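Side-chain contacts in apical membrane antigen 1 (Toxoplasma gondii, PDB 3ZLE), which may take part in host cell invasion, as a sporozoite member of the apicomplexan AMA1 family: residues 87-92 / 99-104; 55-60 / 67-72. One frame throughout, in Å; residues are numbered along the deposited sequence.

Interaction 1 of 2, residues 87-92 / 99-104; sequences GFNNPQ and KFSPID
The side chain of N89 grips S101 with both ends of its amide. CG stands anti to the backbone N (chi1 -172°), which carries the amide across to the other segment; there OD1 accepts a hydrogen bond from the S101 hydroxyl (OG to OD1 2.8 Å), in the carbonyl plane of N89 and on a lone pair. N89 ND2 donates a hydrogen bond to S101 O at 2.8 Å; the acceptor lies in the plane of the N89 amide, whereas ND2 stands well above the S101 carbonyl plane. F100 N bonds to Q92 O at 2.8 Å, nearly straight. Beside this bond the F100 ring lies against Q92, whose CB sits 3.6 Å from the ring centroid, 5° off the normal, a CH-pi contact over one face. The extended Q92 chain runs on, OE1 3.4 Å from F100 CE2, its amide tilted 38° from the ring. N90, also directed at the other segment, spends OD1 on its own chain, accepting from Q92 N at 3.0 Å in an Asx turn; its ND2 approaches the F100 ring obliquely. D72 forms a salt bridge with K99 and accepts from N89 ND2. Y94 stacks on F100; Y158 of strand 156-159 packs against N89, S101 and the cis-proline P102, V159 N bonds to S101 OG, and residues 99-102 lead into edge strand 103-104 and helix 105-112.

Interaction 2 of 2, residues 55-60 / 67-72; sequences KAIQMH and NNFLDD
F69 lays its ring against the backbone and side chain of I57. The peptide N of I57 stands 3.7 Å above the ring plane, over its centre, and I57 CB makes a CH-pi contact on the same face, 4.0 Å from the centroid. I57 CG1 reaches F69 CD2 at 3.7 Å, and A56 CB touches CE1. L70 CD2 lies over the opposite face, offset toward the rim, so the ring is held between the I57 backbone and CB and the L70 methyl. M59 crosses F69 at about a right angle: its chain bends at chi3 (-60°), with SD 3.9 Å from F69 CB and the methyl tucked against the N67-N68 peptide. N67 ND2 donates a weak bond to M59 O, its OD1 accepts from Q61 N, and a water bridges M59 N and N67 O. Behind this shell, N68 OD1 accepts from L70 N at 3.0 Å. F88 packs on I57 and M59, while strand 187-191 pairs antiparallel with strand 55-59. An Asx turn combined with a type I beta turn, N68 to D71, thus sets an aromatic against the strand, the loop folding back on it within the AMA1 family region of the ectodomain.

How the interactions relate
Interactions 1 and 2 follow each other along the chain, their centres about 13 Å apart, and residues 67-72 and 87-89 join them directly: F88 N probably bonds to F69 O, and N89 N to D71 O. D72 and F88 each belong to one contact and touch the other. Both contacts are partly buried, but interaction 2 lies closer to the chain centre and is mainly apolar, a loop aromatic set against a strand. Interaction 1, farther out, joins loop residues, those of 99-104 leading into strand 103-104, mostly through amide, hydroxyl and backbone bonds, with one CH-pi contact. An Asx turn shapes one segment in each.

Interaction 1 of 2, residues 87-92 / 99-104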
loop_
_atom_site.group_PDB
_atom_site.type_symbol
_atom_site.label_atom_id
_atom_site.label_comp_id
_atom_site.label_asym_id
_atom_site.label_seq_id
_atom_site.Cartn_x
_atom_site.Cartn_y
_atom_site.Cartn_z
ATOM N N GLY A 87 -13.219 17.505 0.422
ATOM C CA GLY A 87 -12.380 16.322 0.463
ATOM C C GLY A 87 -10.922 16.681 0.732
ATOM O O GLY A 87 -10.622 17.658 1.407
ATOM N N PHE A 88 -10.018 15.892 0.160
ATOM C CA PHE A 88 -8.574 16.070 0.348
ATOM C C PHE A 88 -7.899 16.652 -0.888
ATOM O O PHE A 88 -6.705 16.894 -0.879
ATOM C CB PHE A 88 -7.933 14.722 0.677
ATOM C CG PHE A 88 -8.316 14.176 2.014
ATOM C CD1 PHE A 88 -9.405 14.699 2.719
ATOM C CD2 PHE A 88 -7.609 13.174 2.566
ATOM C CE1 PHE A 88 -9.755 14.196 3.968
ATOM C CE2 PHE A 88 -7.924 12.672 3.814
ATOM C CZ PHE A 88 -8.996 13.188 4.525
ATOM N N ASN A 89 -8.657 16.866 -1.957
ATOM C CA ASN A 89 -8.083 17.249 -3.236
ATOM C C ASN A 89 -7.663 18.701 -3.284
ATOM O O ASN A 89 -8.414 19.574 -2.871
ATOM C CB ASN A 89 -9.094 17.015 -4.356
ATOM C CG ASN A 89 -8.481 17.203 -5.720
ATOM O OD1 ASN A 89 -7.527 16.544 -6.068
ATOM N ND2 ASN A 89 -9.004 18.134 -6.477
ATOM N N ASN A 90 -6.458 18.948 -3.788
ATOM C CA ASN A 90 -5.922 20.288 -3.909
ATOM C C ASN A 90 -6.802 21.113 -4.842
ATOM O O ASN A 90 -7.064 20.697 -5.942
ATOM C CB ASN A 90 -4.519 20.223 -4.483
ATOM C CG ASN A 90 -3.837 21.586 -4.521
ATOM O OD1 ASN A 90 -4.473 22.617 -4.771
ATOM N ND2 ASN A 90 -2.528 21.587 -4.325
ATOM N N PRO A 91 -7.271 22.276 -4.366
ATOM C CA PRO A 91 -8.288 23.008 -5.098
ATOM C C PRO A 91 -7.787 24.268 -5.822
ATOM O O PRO A 91 -8.603 25.027 -6.324
ATOM C CB PRO A 91 -9.291 23.400 -4.002
ATOM C CG PRO A 91 -8.470 23.492 -2.764
ATOM C CD PRO A 91 -7.360 22.495 -2.909
ATOM N N GLN A 92 -6.474 24.501 -5.843
ATOM C CA GLN A 92 -5.927 25.683 -6.499
ATOM C C GLN A 92 -6.233 25.657 -7.979
ATOM O O GLN A 92 -6.332 24.576 -8.572
ATOM C CB GLN A 92 -4.418 25.767 -6.286
ATOM C CG GLN A 92 -4.000 26.126 -4.869
ATOM C CD GLN A 92 -2.548 25.744 -4.595
ATOM O OE1 GLN A 92 -1.617 26.369 -5.117
ATOM N NE2 GLN A 92 -2.350 24.681 -3.819
ATOM N N LYS A 99 -7.962 24.078 -13.317
ATOM C CA LYS A 99 -7.719 23.523 -11.983
ATOM C C LYS A 99 -6.364 22.788 -11.877
ATOM O O LYS A 99 -5.874 22.270 -12.865
ATOM C CB LYS A 99 -8.891 22.615 -11.573
ATOM C CG LYS A 99 -10.060 23.392 -10.979
ATOM C CD LYS A 99 -11.298 22.522 -10.857
ATOM C CE LYS A 99 -11.065 21.326 -9.943
ATOM N NZ LYS A 99 -10.795 21.727 -8.539
ATOM N N PHE A 100 -5.709 22.847 -10.713
ATOM C CA PHE A 100 -4.507 22.030 -10.466
ATOM C C PHE A 100 -4.897 20.569 -10.603
ATOM O O PHE A 100 -4.163 19.769 -11.198
ATOM C CB PHE A 100 -3.939 22.242 -9.043
ATOM C CG PHE A 100 -2.927 23.379 -8.917
ATOM C CD1 PHE A 100 -3.083 24.573 -9.614
ATOM C CD2 PHE A 100 -1.888 23.298 -7.993
ATOM C CE1 PHE A 100 -2.178 25.629 -9.444
ATOM C CE2 PHE A 100 -0.993 24.353 -7.811
ATOM C CZ PHE A 100 -1.141 25.521 -8.534
ATOM N N SER A 101 -6.028 20.206 -9.999
ATOM C CA SER A 101 -6.339 18.804 -9.735
ATOM C C SER A 101 -7.854 18.569 -9.599
ATOM O O SER A 101 -8.566 19.341 -8.913
ATOM C CB SER A 101 -5.592 18.325 -8.474
ATOM O OG SER A 101 -5.854 16.951 -8.215
ATOM N N PRO A 102 -8.349 17.466 -10.175
ATOM C CA PRO A 102 -7.643 16.390 -10.883
ATOM C C PRO A 102 -7.275 16.760 -12.329
ATOM O O PRO A 102 -7.814 17.709 -12.884
ATOM C CB PRO A 102 -8.689 15.254 -10.919
ATOM C CG PRO A 102 -10.002 15.981 -10.953
ATOM C CD PRO A 102 -9.796 17.153 -10.007
ATOM N N ILE A 103 -6.367 16.020 -12.938
ATOM C CA ILE A 103 -6.067 16.284 -14.349
ATOM C C ILE A 103 -6.089 14.979 -15.126
ATOM O O ILE A 103 -5.685 13.936 -14.618
ATOM C CB ILE A 103 -4.707 17.023 -14.505
ATOM C CG1 ILE A 103 -4.395 17.318 -15.981
ATOM C CG2 ILE A 103 -3.597 16.232 -13.853
ATOM C CD1 ILE A 103 -3.095 18.077 -16.180
ATOM N N ASP A 104 -6.670 15.021 -16.315
ATOM C CA ASP A 104 -6.673 13.868 -17.201
ATOM C C ASP A 104 -5.309 13.440 -17.530
ATOM O O ASP A 104 -4.467 14.265 -17.837
ATOM C CB ASP A 104 -7.380 14.201 -18.499
ATOM C CG ASP A 104 -8.858 14.383 -18.311
ATOM O OD1 ASP A 104 -9.494 13.512 -17.677
ATOM O OD2 ASP A 104 -9.376 15.413 -18.807
HETATM O O HOH W 1 -7.513 21.982 -8.061
#

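Interaction 2 of 2, residues 55-60 / 67-72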
loop_
_atom_site.group_PDB
_atom_site.type_symbol
_atom_site.label_atom_id
_atom_site.label_comp_id
_atom_site.label_asym_id
_atom_site.label_seq_id
_atom_site.Cartn_x
_atom_site.Cartn_y
_atom_site.Cartn_z
ATOM N N LYS A 55 -5.831 1.793 -1.998
ATOM C CA LYS A 55 -5.962 2.631 -0.824
ATOM C C LYS A 55 -6.883 3.797 -1.010
ATOM O O LYS A 55 -6.661 4.638 -1.888
ATOM C CB LYS A 55 -4.617 3.096 -0.294
ATOM C CG LYS A 55 -4.667 4.268 0.687
ATOM C CD LYS A 55 -3.471 4.248 1.663
ATOM C CE LYS A 55 -3.337 5.592 2.348
ATOM N NZ LYS A 55 -2.223 5.687 3.364
ATOM N N ALA A 56 -7.899 3.888 -0.135
ATOM C CA ALA A 56 -8.793 5.020 -0.118
ATOM C C ALA A 56 -8.852 5.558 1.325
ATOM O O ALA A 56 -8.568 4.837 2.281
ATOM C CB ALA A 56 -10.199 4.589 -0.598
ATOM N N ILE A 57 -9.177 6.823 1.476
ATOM C CA ILE A 57 -9.478 7.369 2.788
ATOM C C ILE A 57 -10.991 7.354 2.950
ATOM O O ILE A 57 -11.668 8.142 2.360
ATOM C CB ILE A 57 -9.047 8.817 2.900
ATOM C CG1 ILE A 57 -7.550 8.998 2.603
ATOM C CG2 ILE A 57 -9.525 9.420 4.221
ATOM C CD1 ILE A 57 -6.629 8.138 3.420
ATOM N N GLN A 58 -11.485 6.471 3.799
ATOM C CA GLN A 58 -12.885 6.450 4.211
ATOM C C GLN A 58 -13.244 7.663 5.092
ATOM O O GLN A 58 -12.664 7.865 6.162
ATOM C CB GLN A 58 -13.122 5.158 4.981
ATOM C CG GLN A 58 -14.455 5.068 5.692
ATOM C CD GLN A 58 -15.538 4.537 4.762
ATOM O OE1 GLN A 58 -16.417 5.293 4.314
ATOM N NE2 GLN A 58 -15.345 3.305 4.294
ATOM N N MET A 59 -14.235 8.435 4.677
ATOM C CA MET A 59 -14.682 9.586 5.470
ATOM C C MET A 59 -15.988 9.316 6.202
ATOM O O MET A 59 -16.659 8.327 5.935
ATOM C CB MET A 59 -14.814 10.793 4.562
ATOM C CG MET A 59 -13.501 11.131 3.893
ATOM S SD MET A 59 -13.381 12.866 3.462
ATOM C CE MET A 59 -14.770 13.000 2.369
ATOM N N HIS A 60 -16.344 10.189 7.138
ATOM C CA HIS A 60 -17.522 9.957 7.938
ATOM C C HIS A 60 -18.323 11.210 8.183
ATOM O O HIS A 60 -18.839 11.425 9.298
ATOM C CB HIS A 60 -17.163 9.290 9.265
ATOM C CG HIS A 60 -16.519 7.948 9.114
ATOM N ND1 HIS A 60 -17.244 6.783 8.992
ATOM C CD2 HIS A 60 -15.220 7.581 9.130
ATOM C CE1 HIS A 60 -16.419 5.751 8.941
ATOM N NE2 HIS A 60 -15.185 6.211 9.018
ATOM N N ASN A 67 -18.996 13.252 1.198
ATOM C CA ASN A 67 -18.218 12.182 1.837
ATOM C C ASN A 67 -17.256 11.476 0.869
ATOM O O ASN A 67 -16.976 10.283 1.006
ATOM C CB ASN A 67 -19.155 11.152 2.473
ATOM C CG ASN A 67 -18.626 10.624 3.771
ATOM O OD1 ASN A 67 -17.866 11.296 4.470
ATOM N ND2 ASN A 67 -18.985 9.398 4.090
ATOM N N ASN A 68 -16.778 12.212 -0.128
ATOM C CA ASN A 68 -15.837 11.670 -1.091
ATOM C C ASN A 68 -14.479 12.352 -0.903
ATOM O O ASN A 68 -14.372 13.554 -0.971
ATOM C CB ASN A 68 -16.374 11.906 -2.488
ATOM C CG ASN A 68 -15.521 11.260 -3.574
ATOM O OD1 ASN A 68 -14.405 10.820 -3.325
ATOM N ND2 ASN A 68 -16.003 11.326 -4.812
ATOM N N PHE A 69 -13.467 11.597 -0.546
ATOM C CA PHE A 69 -12.210 12.217 -0.211
ATOM C C PHE A 69 -11.480 12.814 -1.436
ATOM O O PHE A 69 -10.481 13.505 -1.287
ATOM C CB PHE A 69 -11.323 11.248 0.565
ATOM C CG PHE A 69 -10.430 10.421 -0.299
ATOM C CD1 PHE A 69 -10.937 9.315 -1.004
ATOM C CD2 PHE A 69 -9.051 10.640 -0.295
ATOM C CE1 PHE A 69 -10.101 8.523 -1.784
ATOM C CE2 PHE A 69 -8.193 9.834 -1.059
ATOM C CZ PHE A 69 -8.711 8.752 -1.778
ATOM N N LEU A 70 -11.947 12.488 -2.646
ATOM C CA LEU A 70 -11.383 13.101 -3.853
ATOM C C LEU A 70 -12.044 14.407 -4.196
ATOM O O LEU A 70 -11.741 15.002 -5.210
ATOM C CB LEU A 70 -11.467 12.181 -5.047
ATOM C CG LEU A 70 -10.788 10.845 -4.877
ATOM C CD1 LEU A 70 -10.877 10.155 -6.232
ATOM C CD2 LEU A 70 -9.330 11.079 -4.451
ATOM N N ASP A 71 -12.926 14.867 -3.333
ATOM C CA ASP A 71 -13.478 16.203 -3.480
ATOM C C ASP A 71 -12.459 17.262 -3.120
ATOM O O ASP A 71 -11.495 16.996 -2.370
ATOM C CB ASP A 71 -14.718 16.367 -2.604
ATOM C CG ASP A 71 -15.966 15.739 -3.217
ATOM O OD1 ASP A 71 -15.884 15.166 -4.341
ATOM O OD2 ASP A 71 -17.033 15.835 -2.562
ATOM N N ASP A 72 -12.616 18.417 -3.759
ATOM C CA ASP A 72 -11.909 19.612 -3.440
ATOM C C ASP A 72 -11.908 19.835 -1.964
ATOM O O ASP A 72 -12.957 19.803 -1.328
ATOM C CB ASP A 72 -12.558 20.831 -4.145
ATOM C CG ASP A 72 -12.212 20.899 -5.598
ATOM O OD1 ASP A 72 -11.293 20.172 -6.006
ATOM O OD2 ASP A 72 -12.789 21.739 -6.329
HETATM O O HOH W 2 -16.040 8.277 2.402
#